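Local coordinates for 433aa long hypothetical phosphoribosylglycinamide formyl transferase (PDB 2DWC), which is of unknown function but belongs to the ATP-grasp superfamily, of PurT type, and binds adenosine-5'-diphosphate, at residues G12-D17 with G42-A47; E203-D208 with E279-G284; P230-H235 with E258-A263. One frame throughout, in Å; residues are numbered along the deposited sequence.

Interaction 1 of 3, residues G12-D17 with G42-A47; sequences GTATTD and GVEVVA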
loop_
_atom_site.group_PDB
_atom_site.type_symbol
_atom_site.label_atom_id
_atom_site.label_comp_id
_atom_site.label_asym_id
_atom_site.label_seq_id
_atom_site.Cartn_x
_atom_site.Cartn_y
_atom_site.Cartn_z
ATOM N N GLY B 12 15.050 0.133 -13.218
ATOM C CA GLY B 12 15.594 -1.203 -13.110
ATOM C C GLY B 12 14.945 -1.964 -11.957
ATOM O O GLY B 12 13.853 -1.602 -11.488
ATOM N N THR B 13 15.627 -2.996 -11.470
ATOM C CA THR B 13 15.045 -3.902 -10.453
ATOM C C THR B 13 15.879 -4.028 -9.210
ATOM O O THR B 13 17.054 -4.362 -9.287
ATOM C CB THR B 13 14.890 -5.323 -11.089
ATOM O OG1 THR B 13 13.973 -5.238 -12.184
ATOM C CG2 THR B 13 14.280 -6.383 -10.097
ATOM N N ALA B 14 15.246 -3.759 -8.077
ATOM C CA ALA B 14 15.908 -3.870 -6.764
ATOM C C ALA B 14 16.575 -5.240 -6.621
ATOM O O ALA B 14 16.059 -6.279 -7.104
ATOM C CB ALA B 14 14.834 -3.729 -5.640
ATOM N N THR B 15 17.694 -5.234 -5.882
ATOM C CA THR B 15 18.522 -6.385 -5.570
ATOM C C THR B 15 19.420 -6.862 -6.744
ATOM O O THR B 15 20.239 -7.743 -6.545
ATOM C CB THR B 15 17.758 -7.632 -4.990
ATOM O OG1 THR B 15 17.134 -8.415 -6.032
ATOM C CG2 THR B 15 16.727 -7.196 -3.940
ATOM N N THR B 16 19.288 -6.237 -7.917
ATOM C CA THR B 16 20.108 -6.593 -9.074
ATOM C C THR B 16 20.924 -5.372 -9.428
ATOM O O THR B 16 20.726 -4.297 -8.866
ATOM C CB THR B 16 19.266 -6.993 -10.342
ATOM O OG1 THR B 16 18.703 -5.814 -10.959
ATOM C CG2 THR B 16 18.135 -7.935 -9.937
ATOM N N ASP B 17 21.850 -5.528 -10.368
ATOM C CA ASP B 17 22.655 -4.363 -10.714
ATOM C C ASP B 17 21.902 -3.301 -11.525
ATOM O O ASP B 17 22.457 -2.235 -11.771
ATOM C CB ASP B 17 23.940 -4.772 -11.445
ATOM C CG ASP B 17 23.657 -5.215 -12.882
ATOM O OD1 ASP B 17 24.121 -4.541 -13.803
ATOM O OD2 ASP B 17 22.965 -6.217 -13.085
ATOM N N GLY B 42 9.595 -1.792 -7.403
ATOM C CA GLY B 42 10.848 -2.493 -7.576
ATOM C C GLY B 42 12.085 -1.623 -7.346
ATOM O O GLY B 42 13.151 -1.919 -7.895
ATOM N N VAL B 43 11.944 -0.567 -6.545
ATOM C CA VAL B 43 13.053 0.335 -6.239
ATOM C C VAL B 43 13.710 -0.120 -4.923
ATOM O O VAL B 43 13.017 -0.457 -3.958
ATOM C CB VAL B 43 12.568 1.779 -6.130
ATOM C CG1 VAL B 43 13.709 2.704 -5.608
ATOM C CG2 VAL B 43 12.157 2.261 -7.585
ATOM N N GLU B 44 15.045 -0.125 -4.910
ATOM C CA GLU B 44 15.781 -0.609 -3.750
ATOM C C GLU B 44 15.751 0.447 -2.651
ATOM O O GLU B 44 15.963 1.624 -2.910
ATOM C CB GLU B 44 17.223 -0.920 -4.174
ATOM C CG GLU B 44 18.013 -1.727 -3.094
ATOM C CD GLU B 44 19.211 -2.486 -3.671
ATOM O OE1 GLU B 44 20.266 -2.514 -2.996
ATOM O OE2 GLU B 44 19.095 -3.078 -4.776
ATOM N N VAL B 45 15.549 0.017 -1.406
ATOM C CA VAL B 45 15.441 0.954 -0.274
ATOM C C VAL B 45 16.441 0.678 0.835
ATOM O O VAL B 45 16.530 -0.456 1.309
ATOM C CB VAL B 45 14.041 0.833 0.412
ATOM C CG1 VAL B 45 13.897 1.869 1.547
ATOM C CG2 VAL B 45 12.952 1.082 -0.629
ATOM N N VAL B 46 17.169 1.712 1.248
ATOM C CA VAL B 46 18.087 1.568 2.367
ATOM C C VAL B 46 17.537 2.587 3.380
ATOM O O VAL B 46 17.325 3.753 3.044
ATOM C CB VAL B 46 19.501 1.912 1.968
ATOM C CG1 VAL B 46 20.407 1.846 3.192
ATOM C CG2 VAL B 46 19.965 0.916 0.959
ATOM N N ALA B 47 17.290 2.111 4.603
ATOM C CA ALA B 47 16.683 2.948 5.646
ATOM C C ALA B 47 17.654 3.182 6.780
ATOM O O ALA B 47 18.228 2.229 7.304
ATOM C CB ALA B 47 15.426 2.200 6.181
#
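A type II beta turn from T13 to T16 sets its second residue, A14, against G42 and E44, where the chain leaves helix 29-40 and enters the parallel, Rossmann-like sheet of the preATP-grasp domain. G42, at positive phi, is the C-prime residue of the Schellman motif that ends this helix, and its carbonyl oxygen accepts a hydrogen bond from A14 N at 2.8 Å. The methyl group of A14 sits against the same acceptor, with CB 3.3 Å from G42 O. A14 CB also lies 4.0 Å from E44 CB, so one small side chain packs on the helix end and on the N-terminal part of the strand.

The other link comes from E44. Its CG stands anti to the backbone N (chi1 -168°), and the extended chain beyond it carries OE2 to within 2.8 Å of T15 N. That bond is fairly straight (159°), but the amide meets OE2 from above the carboxylate plane. E44 OE1 forms a salt bridge with R62, so the carboxylate joins the turn to strand 62-65. Within the turn, T13 O is gripped twice, by T16 N at 3.2 Å and by T16 OG1 at 2.8 Å. T13 OG1 is held by P357 O of the second subunit, which places the loop at the dimer interface.

The backbone of E44 pairs with Q20 and I22 and that of A47 with R62, while V45 packs on A35 and A38 of helix 29-40; strand 44-49 runs between strands 21-25 and 62-65.

Interaction 2 of 3, residues E203-D208 with E279-G284; sequences EHIDFD and EMFVKG. With ADP (adenosine-5'-diphosphate), chain H.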
loop_
_atom_site.group_PDB
_atom_site.type_symbol
_atom_site.label_atom_id
_atom_site.label_comp_id
_atom_site.label_asym_id
_atom_site.label_seq_id
_atom_site.Cartn_x
_atom_site.Cartn_y
_atom_site.Cartn_z
ATOM N N GLU B 203 1.935 37.786 16.383
ATOM C CA GLU B 203 0.575 38.131 16.785
ATOM C C GLU B 203 -0.297 36.866 16.736
ATOM O O GLU B 203 -0.039 35.943 15.946
ATOM C CB GLU B 203 -0.026 39.175 15.847
ATOM C CG GLU B 203 0.016 38.778 14.411
ATOM C CD GLU B 203 -1.044 39.463 13.582
ATOM O OE1 GLU B 203 -0.855 39.535 12.361
ATOM O OE2 GLU B 203 -2.069 39.919 14.138
ATOM N N HIS B 204 -1.325 36.813 17.579
ATOM C CA HIS B 204 -2.215 35.663 17.591
ATOM C C HIS B 204 -3.209 35.754 16.446
ATOM O O HIS B 204 -3.906 36.759 16.298
ATOM C CB HIS B 204 -2.981 35.578 18.912
ATOM C CG HIS B 204 -3.961 34.447 18.961
ATOM N ND1 HIS B 204 -3.569 33.125 18.994
ATOM C CD2 HIS B 204 -5.316 34.437 18.959
ATOM C CE1 HIS B 204 -4.639 32.349 19.013
ATOM N NE2 HIS B 204 -5.712 33.121 18.991
ATOM N N ILE B 205 -3.270 34.715 15.619
ATOM C CA ILE B 205 -4.211 34.702 14.508
ATOM C C ILE B 205 -5.451 33.923 14.935
ATOM O O ILE B 205 -5.357 32.784 15.403
ATOM C CB ILE B 205 -3.613 34.029 13.246
ATOM C CG1 ILE B 205 -2.365 34.791 12.777
ATOM C CG2 ILE B 205 -4.639 34.037 12.121
ATOM C CD1 ILE B 205 -2.634 36.271 12.493
ATOM N N ASP B 206 -6.612 34.557 14.829
ATOM C CA ASP B 206 -7.848 33.873 15.184
ATOM C C ASP B 206 -8.301 33.238 13.876
ATOM O O ASP B 206 -8.918 33.894 13.037
ATOM C CB ASP B 206 -8.902 34.869 15.682
ATOM C CG ASP B 206 -10.138 34.176 16.248
ATOM O OD1 ASP B 206 -11.185 34.847 16.344
ATOM O OD2 ASP B 206 -10.059 32.970 16.603
ATOM N N PHE B 207 -7.958 31.970 13.680
ATOM C CA PHE B 207 -8.339 31.298 12.446
ATOM C C PHE B 207 -9.407 30.234 12.683
ATOM O O PHE B 207 -9.624 29.781 13.811
ATOM C CB PHE B 207 -7.097 30.673 11.775
ATOM C CG PHE B 207 -6.357 29.711 12.648
ATOM C CD1 PHE B 207 -5.173 30.093 13.272
ATOM C CD2 PHE B 207 -6.848 28.430 12.874
ATOM C CE1 PHE B 207 -4.490 29.218 14.107
ATOM C CE2 PHE B 207 -6.177 27.535 13.712
ATOM C CZ PHE B 207 -4.990 27.927 14.333
ATOM N N ASP B 208 -10.071 29.850 11.603
ATOM C CA ASP B 208 -11.115 28.834 11.633
ATOM C C ASP B 208 -10.471 27.457 11.611
ATOM O O ASP B 208 -10.895 26.542 12.321
ATOM C CB ASP B 208 -12.002 28.972 10.400
ATOM C CG ASP B 208 -12.791 30.271 10.383
ATOM O OD1 ASP B 208 -13.149 30.718 9.271
ATOM O OD2 ASP B 208 -13.061 30.817 11.477
ATOM N N GLU B 279 2.170 24.896 5.671
ATOM C CA GLU B 279 1.199 25.104 6.732
ATOM C C GLU B 279 0.618 26.507 6.644
ATOM O O GLU B 279 1.372 27.453 6.541
ATOM C CB GLU B 279 1.885 24.927 8.082
ATOM C CG GLU B 279 2.306 23.476 8.401
ATOM C CD GLU B 279 1.120 22.534 8.348
ATOM O OE1 GLU B 279 0.038 22.905 8.871
ATOM O OE2 GLU B 279 1.271 21.424 7.788
ATOM N N MET B 280 -0.709 26.617 6.691
ATOM C CA MET B 280 -1.374 27.915 6.607
ATOM C C MET B 280 -2.551 28.018 7.564
ATOM O O MET B 280 -3.120 27.004 7.973
ATOM C CB MET B 280 -1.891 28.122 5.192
ATOM C CG MET B 280 -0.778 28.235 4.161
ATOM S SD MET B 280 -1.419 28.421 2.514
ATOM C CE MET B 280 -0.300 27.532 1.512
ATOM N N PHE B 281 -2.908 29.251 7.936
ATOM C CA PHE B 281 -4.073 29.479 8.796
ATOM C C PHE B 281 -5.148 30.081 7.878
ATOM O O PHE B 281 -4.841 30.906 7.013
ATOM C CB PHE B 281 -3.756 30.502 9.921
ATOM C CG PHE B 281 -2.596 30.112 10.802
ATOM C CD1 PHE B 281 -2.433 28.795 11.229
ATOM C CD2 PHE B 281 -1.708 31.083 11.277
ATOM C CE1 PHE B 281 -1.412 28.441 12.121
ATOM C CE2 PHE B 281 -0.689 30.752 12.168
ATOM C CZ PHE B 281 -0.536 29.422 12.599
ATOM N N VAL B 282 -6.404 29.676 8.068
ATOM C CA VAL B 282 -7.490 30.196 7.243
ATOM C C VAL B 282 -8.618 30.759 8.099
ATOM O O VAL B 282 -9.057 30.126 9.062
ATOM C CB VAL B 282 -8.112 29.085 6.340
ATOM C CG1 VAL B 282 -9.262 29.679 5.488
ATOM C CG2 VAL B 282 -7.041 28.486 5.423
ATOM N N LYS B 283 -9.085 31.955 7.743
ATOM C CA LYS B 283 -10.212 32.562 8.469
ATOM C C LYS B 283 -11.052 33.170 7.344
ATOM O O LYS B 283 -10.688 34.198 6.776
ATOM C CB LYS B 283 -9.722 33.651 9.429
ATOM C CG LYS B 283 -10.715 33.924 10.562
ATOM C CD LYS B 283 -10.768 35.383 10.910
ATOM C CE LYS B 283 -11.872 35.642 11.924
ATOM N NZ LYS B 283 -12.304 37.074 11.843
ATOM N N GLY B 284 -12.144 32.500 6.982
ATOM C CA GLY B 284 -12.948 32.978 5.876
ATOM C C GLY B 284 -12.155 32.875 4.585
ATOM O O GLY B 284 -11.626 31.807 4.266
HETATM P PB ADP H . 5.649 23.828 15.452
HETATM O O1B ADP H . 6.205 23.061 14.315
HETATM O O2B ADP H . 4.410 23.288 16.330
HETATM O O3B ADP H . 6.506 24.953 16.219
HETATM P PA ADP H . 4.274 26.268 15.303
HETATM O O1A ADP H . 4.931 26.531 16.602
HETATM O O2A ADP H . 4.617 27.419 14.233
HETATM O O3A ADP H . 4.756 24.886 14.632
HETATM O "O5'" ADP H . 2.675 26.199 15.439
HETATM C "C5'" ADP H . 2.065 25.245 16.313
HETATM C "C4'" ADP H . 0.606 25.643 16.532
HETATM O "O4'" ADP H . 0.476 26.783 17.395
HETATM C "C3'" ADP H . 0.001 26.089 15.201
HETATM O "O3'" ADP H . -0.382 24.933 14.451
HETATM C "C2'" ADP H . -1.238 26.784 15.759
HETATM O "O2'" ADP H . -2.129 25.803 16.297
HETATM C "C1'" ADP H . -0.609 27.589 16.897
HETATM N N9 ADP H . -0.027 28.855 16.396
HETATM C C8 ADP H . 1.241 29.063 16.056
HETATM N N7 ADP H . 1.398 30.331 15.673
HETATM C C5 ADP H . 0.222 30.933 15.777
HETATM C C6 ADP H . -0.236 32.223 15.518
HETATM N N6 ADP H . 0.605 33.168 15.112
HETATM N N1 ADP H . -1.533 32.500 15.717
HETATM C C2 ADP H . -2.372 31.580 16.155
HETATM N N3 ADP H . -1.970 30.347 16.415
HETATM C C4 ADP H . -0.693 29.995 16.237
#
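I205 to D208 pack against F281 to K283 at the end of strand 274-283, and G284 just after it, in the ATP-grasp nucleotide pocket, where the loop after strand 199-203 reads the adenine edge of ADP. E203 comes first: its backbone O accepts from ADP N6 at 3.0 Å. H204, whose ND1 is hydrogen-bonded to H160, brings its ring obliquely near ADP C2. At I205 the backbone N donates to ADP N1 at 2.8 Å, almost straight (170°), which completes a two-point backbone grip on the base. CB of I205 lies between the base and F281, 3.6 Å from ADP N1 and 4.0 Å from F281 CD2. D206 contributes its carbonyl oxygen, against which CG of K283 lies.

CG of F207 lies between the backbone N and the carbonyl carbon (chi1 57°), and the ring forms an offset stack with that of F281, centroids 4.6 Å apart and planes at 11°. F207 CE1 lies over one face of F281, displaced toward its rim, while ADP N3 meets the F207 ring at its edge. The tip of F281, CZ, is 3.6 Å from ADP C5, so both stacked rings border the nucleotide. D208 ties the segments by backbone and side chain: D208 N donates to V282 O at 2.7 Å, and D208 OD1, approached from above the carboxylate plane, accepts from G284 N at 3.1 Å.

Interaction 3 of 3, residues P230-H235 with E258-A263; sequences PKPVGH and EVYRIA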
loop_
_atom_site.group_PDB
_atom_site.type_symbol
_atom_site.label_atom_id
_atom_site.label_comp_id
_atom_site.label_asym_id
_atom_site.label_seq_id
_atom_site.Cartn_x
_atom_site.Cartn_y
_atom_site.Cartn_z
ATOM N N PRO B 230 -2.556 19.123 -4.406
ATOM C CA PRO B 230 -3.645 18.266 -3.912
ATOM C C PRO B 230 -4.648 19.183 -3.187
ATOM O O PRO B 230 -4.352 20.363 -2.890
ATOM C CB PRO B 230 -2.966 17.355 -2.863
ATOM C CG PRO B 230 -1.526 17.284 -3.338
ATOM C CD PRO B 230 -1.247 18.732 -3.841
ATOM N N LYS B 231 -5.816 18.650 -2.839
ATOM C CA LYS B 231 -6.757 19.464 -2.081
ATOM C C LYS B 231 -6.146 19.759 -0.697
ATOM O O LYS B 231 -5.423 18.930 -0.128
ATOM C CB LYS B 231 -8.081 18.700 -1.910
ATOM C CG LYS B 231 -8.903 18.651 -3.162
ATOM C CD LYS B 231 -9.616 20.022 -3.272
ATOM C CE LYS B 231 -10.611 20.067 -4.386
ATOM N NZ LYS B 231 -11.389 21.355 -4.279
ATOM N N PRO B 232 -6.409 20.944 -0.128
ATOM C CA PRO B 232 -5.870 21.285 1.194
ATOM C C PRO B 232 -6.286 20.230 2.257
ATOM O O PRO B 232 -7.389 19.664 2.196
ATOM C CB PRO B 232 -6.519 22.663 1.498
ATOM C CG PRO B 232 -6.712 23.252 0.142
ATOM C CD PRO B 232 -7.170 22.067 -0.714
ATOM N N VAL B 233 -5.416 19.996 3.226
ATOM C CA VAL B 233 -5.681 19.038 4.290
ATOM C C VAL B 233 -5.936 19.799 5.574
ATOM O O VAL B 233 -5.075 20.545 6.033
ATOM C CB VAL B 233 -4.439 18.068 4.481
ATOM C CG1 VAL B 233 -4.493 17.336 5.828
ATOM C CG2 VAL B 233 -4.417 17.080 3.328
ATOM N N GLY B 234 -7.121 19.639 6.164
ATOM C CA GLY B 234 -7.327 20.311 7.424
ATOM C C GLY B 234 -6.775 19.505 8.607
ATOM O O GLY B 234 -6.634 18.273 8.503
ATOM N N HIS B 235 -6.446 20.161 9.721
ATOM C CA HIS B 235 -5.974 19.416 10.895
ATOM C C HIS B 235 -6.015 20.241 12.166
ATOM O O HIS B 235 -6.222 21.444 12.121
ATOM C CB HIS B 235 -4.528 18.918 10.692
ATOM C CG HIS B 235 -3.532 20.012 10.439
ATOM N ND1 HIS B 235 -2.811 20.610 11.450
ATOM C CD2 HIS B 235 -3.112 20.590 9.284
ATOM C CE1 HIS B 235 -1.985 21.502 10.930
ATOM N NE2 HIS B 235 -2.146 21.512 9.619
ATOM N N GLU B 258 -6.369 30.801 -2.796
ATOM C CA GLU B 258 -5.315 31.601 -2.161
ATOM C C GLU B 258 -4.289 30.629 -1.540
ATOM O O GLU B 258 -3.076 30.902 -1.506
ATOM C CB GLU B 258 -5.928 32.489 -1.080
ATOM C CG GLU B 258 -4.958 33.357 -0.315
ATOM C CD GLU B 258 -4.410 34.540 -1.143
ATOM O OE1 GLU B 258 -3.745 35.397 -0.530
ATOM O OE2 GLU B 258 -4.632 34.603 -2.377
ATOM N N VAL B 259 -4.787 29.502 -1.037
ATOM C CA VAL B 259 -3.881 28.481 -0.446
ATOM C C VAL B 259 -2.926 28.024 -1.545
ATOM O O VAL B 259 -1.714 27.968 -1.340
ATOM C CB VAL B 259 -4.703 27.276 0.111
ATOM C CG1 VAL B 259 -3.794 26.020 0.314
ATOM C CG2 VAL B 259 -5.334 27.672 1.435
ATOM N N TYR B 260 -3.451 27.726 -2.732
ATOM C CA TYR B 260 -2.592 27.300 -3.843
ATOM C C TYR B 260 -1.636 28.422 -4.242
ATOM O O TYR B 260 -0.472 28.179 -4.504
ATOM C CB TYR B 260 -3.401 26.908 -5.092
ATOM C CG TYR B 260 -4.405 25.780 -4.874
ATOM C CD1 TYR B 260 -5.590 25.708 -5.617
ATOM C CD2 TYR B 260 -4.172 24.789 -3.908
ATOM C CE1 TYR B 260 -6.512 24.688 -5.402
ATOM C CE2 TYR B 260 -5.098 23.760 -3.675
ATOM C CZ TYR B 260 -6.258 23.711 -4.412
ATOM O OH TYR B 260 -7.186 22.730 -4.127
ATOM N N ARG B 261 -2.125 29.662 -4.302
ATOM C CA ARG B 261 -1.254 30.761 -4.690
ATOM C C ARG B 261 -0.074 30.948 -3.722
ATOM O O ARG B 261 1.081 31.147 -4.155
ATOM C CB ARG B 261 -2.094 32.072 -4.757
ATOM C CG ARG B 261 -1.337 33.282 -5.343
ATOM C CD ARG B 261 -2.130 34.604 -5.159
ATOM N NE ARG B 261 -2.137 35.090 -3.777
ATOM C CZ ARG B 261 -1.092 35.645 -3.165
ATOM N NH1 ARG B 261 0.068 35.789 -3.807
ATOM N NH2 ARG B 261 -1.214 36.079 -1.913
ATOM N N ILE B 262 -0.369 30.919 -2.429
ATOM C CA ILE B 262 0.659 31.107 -1.389
ATOM C C ILE B 262 1.642 29.930 -1.421
ATOM O O ILE B 262 2.875 30.122 -1.378
ATOM C CB ILE B 262 -0.008 31.236 -0.005
ATOM C CG1 ILE B 262 -0.623 32.644 0.105
ATOM C CG2 ILE B 262 1.009 31.030 1.125
ATOM C CD1 ILE B 262 -1.536 32.827 1.227
ATOM N N ALA B 263 1.100 28.713 -1.492
ATOM C CA ALA B 263 1.990 27.530 -1.560
ATOM C C ALA B 263 2.918 27.637 -2.779
ATOM O O ALA B 263 4.121 27.380 -2.688
ATOM C CB ALA B 263 1.116 26.189 -1.639
#
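Y260, on helix 253-270, extends its ring to P232, and the two side chains cross at about a right angle. Its chi1 of -59° puts CG anti to the carbonyl carbon; the CE2 and OH end of the ring comes to P230 O and to the side-chain carbons P232 CD and K231 CD. Y260 OH lies 3.5 Å from P232 CD, and CE2 is 4.0 Å from the same carbon. P230 O lies oblique to the ring, 3.6 Å from CE2. The proline ring of P232 also meets V259: CG touches V259 CG1 at 4.0 Å, the pair crossing at a slant. P232 therefore packs on two successive helix residues, on carbon at V259 and on both ring carbon and hydroxyl at Y260.

K231 passes by the tip of the phenol, its CD 3.7 Å from Y260 OH. Both polar ends go to one acceptor: E256 OE2 takes a salt bridge from K231 NZ and a hydrogen bond with Y260 OH, which would help fix the ring's position.

In the ATP-grasp domain this is a helix-on-sheet packing. V259 also touches E213 of strand 209-219 and V287 of strand 286-293, while P232 pairs its backbone with A249, and V233 with T212 on the neighbouring strand.

From the N terminus, interaction 1 closes first, joining the loop before strand 21-25 to the N-terminal part of strand 44-49 in the preATP-grasp sheet. It is complete before the other two begin, and its nearest atoms are about 21 Å from those of interaction 3 and about 24 Å from those of interaction 2. Interaction 2 opens next but closes last, tying the loop after strand 199-203 to strand 274-283 in the ATP-grasp domain. Interaction 3, between residues 230 and 263, opens and closes within that span and joins strand 225-238 to helix 253-270. The two meet directly: E279 OE1 is 2.7 Å from H235 NE2, a probable hydrogen bond, and M280 CE packs against V259, I262 and A263.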